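Long-range contact in polycomb protein Pcl (Drosophila melanogaster, PDB 5OQD), which is a Polycomb group protein that binds chromatin and DNA, is a component of the histone H3-methylating Esc/E(z) complex, and helps establish repression of homeotic genes in early embryos: residues V95-L100 against G177-P182. Numbering follows the deposited sequence.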
# COMPACT_ATOMS: atom_id res chain seq x y z
N VAL B 95 1.63 -2.73 -6.12
CA VAL B 95 0.38 -3.14 -6.76
C VAL B 95 0.16 -4.64 -6.63
O VAL B 95 -0.94 -5.10 -6.32
CB VAL B 95 0.37 -2.74 -8.25
CG1 VAL B 95 -0.85 -3.34 -8.95
CG2 VAL B 95 0.40 -1.23 -8.40
N LEU B 96 1.22 -5.41 -6.87
CA LEU B 96 1.16 -6.86 -6.79
C LEU B 96 0.90 -7.34 -5.37
O LEU B 96 0.12 -8.27 -5.15
CB LEU B 96 2.45 -7.48 -7.32
CG LEU B 96 2.66 -7.41 -8.84
CD1 LEU B 96 4.07 -7.83 -9.21
CD2 LEU B 96 1.63 -8.26 -9.55
N HIS B 97 1.56 -6.72 -4.40
CA HIS B 97 1.37 -7.08 -3.00
C HIS B 97 -0.05 -6.74 -2.55
O HIS B 97 -0.68 -7.52 -1.84
CB HIS B 97 2.40 -6.38 -2.10
CG HIS B 97 2.54 -7.00 -0.75
ND1 HIS B 97 3.77 -7.19 -0.14
CD2 HIS B 97 1.62 -7.47 0.12
CE1 HIS B 97 3.59 -7.75 1.04
NE2 HIS B 97 2.29 -7.94 1.22
N ILE B 98 -0.54 -5.58 -2.98
CA ILE B 98 -1.92 -5.18 -2.71
C ILE B 98 -2.90 -6.18 -3.32
O ILE B 98 -3.88 -6.57 -2.69
CB ILE B 98 -2.21 -3.77 -3.24
CG1 ILE B 98 -1.57 -2.71 -2.34
CG2 ILE B 98 -3.71 -3.52 -3.34
CD1 ILE B 98 -1.72 -1.29 -2.87
N ALA B 99 -2.62 -6.59 -4.55
CA ALA B 99 -3.46 -7.54 -5.26
C ALA B 99 -3.54 -8.87 -4.54
O ALA B 99 -4.63 -9.39 -4.29
CB ALA B 99 -2.96 -7.74 -6.69
N LEU B 100 -2.38 -9.42 -4.19
CA LEU B 100 -2.32 -10.72 -3.53
C LEU B 100 -2.87 -10.69 -2.11
O LEU B 100 -3.36 -11.69 -1.59
CB LEU B 100 -0.88 -11.24 -3.52
CG LEU B 100 -0.29 -11.59 -4.89
CD1 LEU B 100 1.18 -11.95 -4.77
CD2 LEU B 100 -1.06 -12.74 -5.52
N GLY B 177 2.02 -11.07 5.92
CA GLY B 177 1.98 -9.63 6.08
C GLY B 177 1.40 -8.81 4.93
O GLY B 177 1.31 -9.29 3.80
N PRO B 178 0.99 -7.57 5.23
CA PRO B 178 0.48 -6.57 4.30
C PRO B 178 1.62 -5.93 3.49
O PRO B 178 2.78 -6.22 3.78
CB PRO B 178 -0.19 -5.55 5.22
CG PRO B 178 0.59 -5.62 6.47
CD PRO B 178 0.97 -7.07 6.62
N PRO B 179 1.30 -5.10 2.49
CA PRO B 179 2.33 -4.42 1.70
C PRO B 179 3.37 -3.67 2.55
O PRO B 179 3.01 -3.02 3.53
CB PRO B 179 1.53 -3.43 0.85
CG PRO B 179 0.24 -4.12 0.64
CD PRO B 179 -0.04 -4.87 1.91
N HIS B 180 4.63 -3.82 2.18
CA HIS B 180 5.67 -3.07 2.85
C HIS B 180 5.44 -1.62 2.48
O HIS B 180 5.25 -1.28 1.32
CB HIS B 180 7.05 -3.53 2.38
CG HIS B 180 7.39 -4.93 2.77
ND1 HIS B 180 6.97 -6.03 2.04
CD2 HIS B 180 8.10 -5.42 3.81
CE1 HIS B 180 7.41 -7.13 2.62
NE2 HIS B 180 8.10 -6.79 3.70
N ILE B 181 5.48 -0.76 3.49
CA ILE B 181 5.41 0.68 3.29
C ILE B 181 6.46 1.39 4.13
O ILE B 181 6.59 1.13 5.32
CB ILE B 181 4.01 1.22 3.63
CG1 ILE B 181 2.95 0.50 2.80
CG2 ILE B 181 3.93 2.73 3.42
CD1 ILE B 181 1.55 1.03 3.00
N PRO B 182 7.24 2.28 3.50
CA PRO B 182 8.29 3.01 4.21
C PRO B 182 7.73 3.93 5.30
O PRO B 182 6.78 4.67 5.05
CB PRO B 182 8.98 3.83 3.11
CG PRO B 182 7.95 3.95 2.04
CD PRO B 182 7.19 2.66 2.07
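H97 carries most of the helix side of the contact, its imidazole ring lying against the proline-rich chain G177–H180. The CA–CB bond of H97 points toward this loop, and chi1 of -163° sets CG anti to the backbone N. NE2 donates a nearly straight hydrogen bond to G177 O at 3.1 Å; the acceptor sits in the ring plane, whereas the donor rises above the carbonyl plane. One ring face receives P179, whose CA stands over the ring centre in a CH-pi contact, 3.4 Å from the centroid, and whose CD reaches H97 CD2 at 3.6 Å. Next to NE2 in the ring, H97 CE1 comes within 3.9 Å of H180 ND1, the two rings meeting rim to rim with their planes at 76°. An alanine at H97 would probably leave G177 O without this donor and P179 without the ring beneath it, opening a gap between helix and loop. One residue on, I98 adds an apolar touch, its CG1 meeting P179 CG at 3.8 Å. A99 packs against F121 and L100 against I118, both of helix 114-125, and L100 touches F158 of strand 158-161. The arrangement is an extended, proline-rich segment packed on a helix by ring-to-proline contact and one side-chain-to-backbone bond; here it ties the chain after strand 170-173 to helix 92-104, first after the second PHD finger and probably part of the winged-helix domain.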